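Local coordinates for protein gluconate kinase (Lactobacillus acidophilus, PDB 3LL3) that probably phosphorylates a sugar or sugar acid such as gluconate with ATP, as an FGGY-family carbohydrate kinase, and is seen with ATP and D-xylulose bound, at residues Gly69-Ile74 with Leu225-Asp230; Lys212-Ile217 with Thr231-Gly236. One frame throughout, in Å; residues are numbered along the deposited sequence.

Contacts 1 and 2 lie side by side in the N-terminal FGGY domain, their centres about 11 Å apart. Both reach one mixed sheet, in which strands 70-78 and 232-238 are parallel neighbours and strand 213-214 forms the edge beyond. Along the chain the order is 69-74, 212-217, 225-230, 231-236, so the segments of the two contacts alternate. Helix 219-225 lies between 212-217 and the loop 225-230, which runs straight into 231-236. A probable hydrogen bond from Ile-74 N to Lys-232 O joins the contacts. Contact 1 sets the loop after helix 219-225 against strand 70-78, and contact 2 pairs strand 213-214 with 232-238; both lie away from the ligand pockets.

Contact 1. Residues Gly69-Ile74 with Leu225-Asp230; sequences GKIAAI and LGIDSD
The carboxylate of Asp-228 is the flat group that meets Lys-70. Its OD2 corner does the touching, 2.9 Å from Lys-70 CG. That is short for an oxygen and a methylene carbon, so the exact spacing is doubtful. The OD1 corner is turned further off, 4.0 Å from the same CG. The two side chains cross at about a right angle. Chi2 of 149° bends the lysine chain at CD; further on, CE also comes near Asp-228 OD2. The ammonium does not close on the acid: Lys-70 NZ stays 4.7 Å from Asp-228 OD2. The carboxylate of Asp-230 is the second flat group, and water 2 joins its OD1 to Ile-71 O.

Next to these polar groups the contact is apolar. Ile-227 CG2 meets Ile-71 CG1 at 4.1 Å, again with the side chains crossing at about a right angle. Ile-227 CD1 reaches Ile-74 CD1 at 4.4 Å. With chi1 at 58°, Ile-227 CG2 is anti to the carbonyl carbon, and this is the methyl that meets Ile-71. Helix 49-65 covers the strand isoleucines, with Thr-64 on Ile-71 and Ile-60 on Ile-74.

The loop follows a Schellman motif that ends helix 219-225 at Gly-226. No direct hydrogen bond links the two segments. Water 3 bridges Ala-72 O, at 2.7 Å, to Asp-230 O. Water 1 bridges Gly-226 O and, weakly, Gly-69 O. Thr-231 OG1 binds both Ile-71 O and Asp-228 N, so the threonine braces the loop against the strand.

The chemistry is thus layered: isoleucines pack inside, while waters and Thr-231 serve the backbone. The lysine is likely to offset the two aspartates by proximity, without a formed salt bridge.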
ATOM      1  N   GLY A  69      -1.241  50.682 -29.282  1.00 44.08           N
ATOM      2  CA  GLY A  69      -0.798  50.048 -30.507  1.00 44.42           C
ATOM      3  C   GLY A  69      -1.875  49.185 -31.136  1.00 43.15           C
ATOM      4  O   GLY A  69      -2.980  49.070 -30.603  1.00 45.22           O
ATOM      5  N   LYS A  70      -1.538  48.551 -32.230  1.00 39.85           N
ATOM      6  CA  LYS A  70      -2.467  47.717 -32.937  1.00 38.86           C
ATOM      7  C   LYS A  70      -2.331  46.254 -32.525  1.00 37.73           C
ATOM      8  O   LYS A  70      -1.256  45.752 -32.403  1.00 33.30           O
ATOM      9  CB  LYS A  70      -2.223  47.857 -34.436  1.00 41.23           C
ATOM     10  CG  LYS A  70      -2.750  49.114 -35.061  1.00 44.46           C
ATOM     11  CD  LYS A  70      -1.902  49.531 -36.230  1.00 49.95           C
ATOM     12  CE  LYS A  70      -2.703  49.719 -37.481  1.00 58.17           C
ATOM     13  NZ  LYS A  70      -2.241  50.890 -38.338  1.00 56.48           N
ATOM     14  N   ILE A  71      -3.454  45.593 -32.334  1.00 36.47           N
ATOM     15  CA  ILE A  71      -3.471  44.150 -32.185  1.00 31.55           C
ATOM     16  C   ILE A  71      -3.571  43.541 -33.577  1.00 30.58           C
ATOM     17  O   ILE A  71      -4.618  43.608 -34.215  1.00 31.45           O
ATOM     18  CB  ILE A  71      -4.648  43.687 -31.319  1.00 32.25           C
ATOM     19  CG1 ILE A  71      -4.640  44.413 -29.968  1.00 34.52           C
ATOM     20  CG2 ILE A  71      -4.606  42.180 -31.124  1.00 30.21           C
ATOM     21  CD1 ILE A  71      -3.303  44.317 -29.205  1.00 34.99           C
ATOM     22  N   ALA A  72      -2.476  42.963 -34.054  1.00 29.62           N
ATOM     23  CA  ALA A  72      -2.437  42.388 -35.393  1.00 27.89           C
ATOM     24  C   ALA A  72      -3.210  41.072 -35.481  1.00 29.46           C
ATOM     25  O   ALA A  72      -3.781  40.743 -36.519  1.00 31.08           O
ATOM     26  CB  ALA A  72      -0.995  42.200 -35.850  1.00 28.90           C
ATOM     27  N   ALA A  73      -3.246  40.318 -34.386  1.00 27.69           N
ATOM     28  CA  ALA A  73      -3.911  39.031 -34.425  1.00 26.44           C
ATOM     29  C   ALA A  73      -4.218  38.533 -33.021  1.00 27.55           C
ATOM     30  O   ALA A  73      -3.514  38.873 -32.071  1.00 26.78           O
ATOM     31  CB  ALA A  73      -3.058  38.033 -35.183  1.00 27.59           C
ATOM     32  N   ILE A  74      -5.293  37.758 -32.894  1.00 24.16           N
ATOM     33  CA  ILE A  74      -5.621  37.072 -31.654  1.00 24.31           C
ATOM     34  C   ILE A  74      -5.692  35.577 -31.974  1.00 26.04           C
ATOM     35  O   ILE A  74      -6.482  35.154 -32.822  1.00 25.95           O
ATOM     36  CB  ILE A  74      -6.958  37.544 -31.087  1.00 25.04           C
ATOM     37  CG1 ILE A  74      -6.930  39.055 -30.856  1.00 25.74           C
ATOM     38  CG2 ILE A  74      -7.296  36.827 -29.795  1.00 23.53           C
ATOM     39  CD1 ILE A  74      -8.308  39.616 -30.532  1.00 28.90           C
ATOM     40  N   LEU A 225     -13.838  44.921 -27.709  1.00 43.00           N
ATOM     41  CA  LEU A 225     -12.556  44.307 -27.389  1.00 42.02           C
ATOM     42  C   LEU A 225     -11.403  45.318 -27.430  1.00 41.40           C
ATOM     43  O   LEU A 225     -10.316  45.062 -26.914  1.00 38.85           O
ATOM     44  CB  LEU A 225     -12.274  43.138 -28.334  1.00 41.45           C
ATOM     45  CG  LEU A 225     -13.288  41.996 -28.383  1.00 42.88           C
ATOM     46  CD1 LEU A 225     -12.639  40.781 -29.007  1.00 40.06           C
ATOM     47  CD2 LEU A 225     -13.835  41.653 -26.999  1.00 42.10           C
ATOM     48  N   GLY A 226     -11.638  46.467 -28.048  1.00 40.92           N
ATOM     49  CA  GLY A 226     -10.638  47.512 -28.061  1.00 38.71           C
ATOM     50  C   GLY A 226      -9.633  47.307 -29.169  1.00 38.11           C
ATOM     51  O   GLY A 226      -8.477  47.723 -29.055  1.00 39.08           O
ATOM     52  N   ILE A 227     -10.077  46.688 -30.255  1.00 37.00           N
ATOM     53  CA  ILE A 227      -9.190  46.336 -31.357  1.00 37.88           C
ATOM     54  C   ILE A 227      -9.476  47.133 -32.639  1.00 38.86           C
ATOM     55  O   ILE A 227     -10.319  48.017 -32.653  1.00 41.98           O
ATOM     56  CB  ILE A 227      -9.230  44.810 -31.624  1.00 36.53           C
ATOM     57  CG1 ILE A 227     -10.660  44.354 -31.946  1.00 37.02           C
ATOM     58  CG2 ILE A 227      -8.725  44.062 -30.405  1.00 35.24           C
ATOM     59  CD1 ILE A 227     -10.808  42.828 -32.137  1.00 36.17           C
ATOM     60  N   ASP A 228      -8.734  46.829 -33.700  1.00 41.45           N
ATOM     61  CA  ASP A 228      -8.863  47.484 -35.001  1.00 41.82           C
ATOM     62  C   ASP A 228      -9.809  46.660 -35.832  1.00 42.90           C
ATOM     63  O   ASP A 228     -10.045  45.488 -35.526  1.00 39.17           O
ATOM     64  CB  ASP A 228      -7.533  47.443 -35.765  1.00 39.86           C
ATOM     65  CG  ASP A 228      -6.476  48.309 -35.158  1.00 46.00           C
ATOM     66  OD1 ASP A 228      -6.588  48.639 -33.961  1.00 47.06           O
ATOM     67  OD2 ASP A 228      -5.520  48.660 -35.888  1.00 52.44           O
ATOM     68  N   SER A 229     -10.286  47.245 -36.926  1.00 38.88           N
ATOM     69  CA  SER A 229     -11.036  46.489 -37.917  1.00 41.03           C
ATOM     70  C   SER A 229     -10.111  45.603 -38.757  1.00 40.93           C
ATOM     71  O   SER A 229     -10.591  44.815 -39.566  1.00 44.44           O
ATOM     72  CB  SER A 229     -11.844  47.426 -38.837  1.00 41.30           C
ATOM     73  OG  SER A 229     -10.994  48.159 -39.705  1.00 40.36           O
ATOM     74  N   ASP A 230      -8.794  45.727 -38.589  1.00 42.34           N
ATOM     75  CA  ASP A 230      -7.898  44.830 -39.327  1.00 43.62           C
ATOM     76  C   ASP A 230      -7.270  43.726 -38.468  1.00 38.57           C
ATOM     77  O   ASP A 230      -6.561  42.865 -38.980  1.00 36.26           O
ATOM     78  CB  ASP A 230      -6.849  45.595 -40.130  1.00 45.41           C
ATOM     79  CG  ASP A 230      -6.335  46.796 -39.401  1.00 49.60           C
ATOM     80  OD1 ASP A 230      -6.188  46.684 -38.161  1.00 49.12           O
ATOM     81  OD2 ASP A 230      -6.084  47.837 -40.066  1.00 47.20           O
TER
HETATM   82  O   HOH W   1      -6.343  48.349 -30.163  1.00 46.29           O
HETATM   83  O   HOH W   2      -4.149  45.518 -36.813  1.00 41.26           O
HETATM   84  O   HOH W   3      -3.381  42.164 -38.749  1.00 38.83           O

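Contact 2. Residues Lys212-Ile217 with Thr231-Gly236; sequences KVIFPI and TKIILG
Ile-217 and Ile-233 carry the main side-chain contact and cross at about a right angle. Ile-217 CG1 lies 3.6 Å from Ile-233 CG1, and the two CD1 methyls are equally close. In Ile-217, CG1 is anti to the carbonyl carbon (chi1 -64°), which sets it against its partner. An alanine here would probably open a gap over Ile-233, since CG1 and CD1 make this packing.

Val-213 and Lys-232 meet obliquely, with Val-213 CG1 3.5 Å from Lys-232 CG. Phe-215 reaches the same methylene with CD1, its ring oblique to it. Pro-216, joined to Phe-215 by a cis peptide, sets CB over one face of that ring, offset toward its rim. Val-213 CG2 also touches Ile-234 CD1. Ile-214 points to the face opposite Val-213 and Ile-234, the face of Ile-233; its CG1 packs on Leu-235 CD1 at 4.1 Å, and Ile-162 of helix 157-166 touches both.

Two backbone bonds join the segments. Leu-235 N donates to Lys-212 O at 2.9 Å. Ile-214 N donates to Ile-233 O at 2.8 Å. Val-213 and Ile-234 form an antiparallel non-hydrogen-bonded pair.

The short, weakly bonded strand 213-214 thus lies antiparallel at the edge, beside strand 232-238. That strand lies beside and parallel to 70-78 in the ribonuclease H-like sheet of the actin-ATPase clan, to which FGGY kinases belong.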
ATOM      1  N   LYS A 212      -5.214  29.160 -40.090  1.00 27.64           N
ATOM      2  CA  LYS A 212      -6.218  29.822 -40.920  1.00 28.65           C
ATOM      3  C   LYS A 212      -6.744  31.107 -40.281  1.00 28.10           C
ATOM      4  O   LYS A 212      -7.077  31.138 -39.102  1.00 27.93           O
ATOM      5  CB  LYS A 212      -7.389  28.895 -41.253  1.00 29.13           C
ATOM      6  CG  LYS A 212      -8.461  29.637 -42.087  1.00 29.92           C
ATOM      7  CD  LYS A 212      -9.078  28.769 -43.151  1.00 36.26           C
ATOM      8  CE  LYS A 212     -10.020  29.599 -44.047  1.00 41.05           C
ATOM      9  NZ  LYS A 212     -10.477  28.835 -45.243  1.00 47.36           N
ATOM     10  N   VAL A 213      -6.816  32.164 -41.073  1.00 28.32           N
ATOM     11  CA  VAL A 213      -7.338  33.438 -40.597  1.00 31.07           C
ATOM     12  C   VAL A 213      -8.850  33.429 -40.742  1.00 30.81           C
ATOM     13  O   VAL A 213      -9.366  33.224 -41.834  1.00 30.39           O
ATOM     14  CB  VAL A 213      -6.774  34.618 -41.411  1.00 31.16           C
ATOM     15  CG1 VAL A 213      -7.390  35.919 -40.932  1.00 35.05           C
ATOM     16  CG2 VAL A 213      -5.247  34.682 -41.300  1.00 30.58           C
ATOM     17  N   ILE A 214      -9.555  33.620 -39.631  1.00 30.59           N
ATOM     18  CA  ILE A 214     -11.005  33.714 -39.640  1.00 30.21           C
ATOM     19  C   ILE A 214     -11.383  35.198 -39.585  1.00 36.65           C
ATOM     20  O   ILE A 214     -11.157  35.860 -38.569  1.00 35.05           O
ATOM     21  CB  ILE A 214     -11.624  33.011 -38.436  1.00 31.00           C
ATOM     22  CG1 ILE A 214     -10.965  31.641 -38.179  1.00 30.46           C
ATOM     23  CG2 ILE A 214     -13.128  32.865 -38.640  1.00 32.65           C
ATOM     24  CD1 ILE A 214     -10.995  30.697 -39.350  1.00 30.38           C
ATOM     25  N   PHE A 215     -11.960  35.701 -40.681  1.00 38.03           N
ATOM     26  CA  PHE A 215     -12.153  37.129 -40.901  1.00 39.84           C
ATOM     27  C   PHE A 215     -13.530  37.351 -41.522  1.00 43.62           C
ATOM     28  O   PHE A 215     -14.016  36.494 -42.266  1.00 45.67           O
ATOM     29  CB  PHE A 215     -11.070  37.628 -41.868  1.00 43.91           C
ATOM     30  CG  PHE A 215     -10.815  39.118 -41.812  1.00 46.72           C
ATOM     31  CD1 PHE A 215     -10.019  39.670 -40.813  1.00 43.57           C
ATOM     32  CD2 PHE A 215     -11.344  39.968 -42.786  1.00 48.47           C
ATOM     33  CE1 PHE A 215      -9.775  41.045 -40.769  1.00 44.66           C
ATOM     34  CE2 PHE A 215     -11.096  41.348 -42.750  1.00 46.87           C
ATOM     35  CZ  PHE A 215     -10.317  41.884 -41.744  1.00 45.76           C
ATOM     36  N   PRO A 216     -14.177  38.488 -41.213  1.00 41.92           N
ATOM     37  CA  PRO A 216     -13.737  39.504 -40.258  1.00 40.35           C
ATOM     38  C   PRO A 216     -14.399  39.321 -38.911  1.00 37.55           C
ATOM     39  O   PRO A 216     -15.341  38.552 -38.792  1.00 36.59           O
ATOM     40  CB  PRO A 216     -14.262  40.812 -40.872  1.00 41.89           C
ATOM     41  CG  PRO A 216     -15.046  40.414 -42.123  1.00 43.57           C
ATOM     42  CD  PRO A 216     -15.332  38.962 -41.991  1.00 43.99           C
ATOM     43  N   ILE A 217     -13.908  40.046 -37.914  1.00 36.49           N
ATOM     44  CA  ILE A 217     -14.575  40.141 -36.628  1.00 35.61           C
ATOM     45  C   ILE A 217     -15.725  41.129 -36.774  1.00 38.72           C
ATOM     46  O   ILE A 217     -15.610  42.109 -37.519  1.00 38.08           O
ATOM     47  CB  ILE A 217     -13.599  40.650 -35.551  1.00 37.30           C
ATOM     48  CG1 ILE A 217     -12.460  39.644 -35.349  1.00 35.74           C
ATOM     49  CG2 ILE A 217     -14.326  40.925 -34.244  1.00 36.52           C
ATOM     50  CD1 ILE A 217     -11.392  40.103 -34.367  1.00 34.60           C
ATOM     51  N   THR A 231      -7.553  43.760 -37.170  1.00 37.34           N
ATOM     52  CA  THR A 231      -7.223  42.660 -36.266  1.00 33.04           C
ATOM     53  C   THR A 231      -7.759  41.313 -36.777  1.00 35.31           C
ATOM     54  O   THR A 231      -8.955  41.168 -37.010  1.00 34.44           O
ATOM     55  CB  THR A 231      -7.858  42.882 -34.890  1.00 33.24           C
ATOM     56  OG1 THR A 231      -7.434  44.135 -34.359  1.00 32.87           O
ATOM     57  CG2 THR A 231      -7.488  41.747 -33.919  1.00 30.79           C
ATOM     58  N   LYS A 232      -6.876  40.324 -36.905  1.00 33.95           N
ATOM     59  CA  LYS A 232      -7.248  38.993 -37.371  1.00 31.85           C
ATOM     60  C   LYS A 232      -7.472  37.979 -36.254  1.00 31.83           C
ATOM     61  O   LYS A 232      -6.811  38.020 -35.215  1.00 28.73           O
ATOM     62  CB  LYS A 232      -6.189  38.442 -38.333  1.00 33.09           C
ATOM     63  CG  LYS A 232      -6.278  39.024 -39.723  1.00 36.49           C
ATOM     64  CD  LYS A 232      -5.112  39.914 -40.007  1.00 41.68           C
ATOM     65  CE  LYS A 232      -4.018  39.150 -40.747  1.00 45.28           C
ATOM     66  NZ  LYS A 232      -4.042  39.478 -42.211  1.00 45.37           N
ATOM     67  N   ILE A 233      -8.415  37.066 -36.478  1.00 26.87           N
ATOM     68  CA  ILE A 233      -8.545  35.897 -35.642  1.00 27.20           C
ATOM     69  C   ILE A 233      -7.758  34.775 -36.303  1.00 29.54           C
ATOM     70  O   ILE A 233      -7.960  34.481 -37.484  1.00 31.44           O
ATOM     71  CB  ILE A 233     -10.004  35.437 -35.502  1.00 28.87           C
ATOM     72  CG1 ILE A 233     -10.838  36.524 -34.830  1.00 30.12           C
ATOM     73  CG2 ILE A 233     -10.072  34.151 -34.673  1.00 27.70           C
ATOM     74  CD1 ILE A 233     -10.463  36.738 -33.382  1.00 27.79           C
ATOM     75  N   ILE A 234      -6.850  34.164 -35.546  1.00 26.80           N
ATOM     76  CA  ILE A 234      -6.143  32.976 -36.002  1.00 23.94           C
ATOM     77  C   ILE A 234      -6.859  31.779 -35.399  1.00 24.75           C
ATOM     78  O   ILE A 234      -7.096  31.724 -34.178  1.00 23.54           O
ATOM     79  CB  ILE A 234      -4.663  33.003 -35.563  1.00 26.02           C
ATOM     80  CG1 ILE A 234      -4.055  34.388 -35.842  1.00 25.35           C
ATOM     81  CG2 ILE A 234      -3.878  31.904 -36.274  1.00 26.62           C
ATOM     82  CD1 ILE A 234      -4.264  34.886 -37.275  1.00 25.61           C
ATOM     83  N   LEU A 235      -7.235  30.835 -36.252  1.00 24.29           N
ATOM     84  CA  LEU A 235      -8.051  29.726 -35.809  1.00 24.75           C
ATOM     85  C   LEU A 235      -7.488  29.051 -34.542  1.00 23.93           C
ATOM     86  O   LEU A 235      -8.222  28.770 -33.597  1.00 24.31           O
ATOM     87  CB  LEU A 235      -8.225  28.715 -36.934  1.00 24.97           C
ATOM     88  CG  LEU A 235      -9.168  27.568 -36.599  1.00 25.52           C
ATOM     89  CD1 LEU A 235     -10.537  28.087 -36.087  1.00 25.20           C
ATOM     90  CD2 LEU A 235      -9.320  26.613 -37.795  1.00 23.84           C
ATOM     91  N   GLY A 236      -6.188  28.806 -34.510  1.00 23.93           N
ATOM     92  CA  GLY A 236      -5.588  28.213 -33.320  1.00 22.93           C
ATOM     93  C   GLY A 236      -5.693  26.702 -33.248  1.00 25.10           C
ATOM     94  O   GLY A 236      -5.969  26.058 -34.253  1.00 24.64           O
TER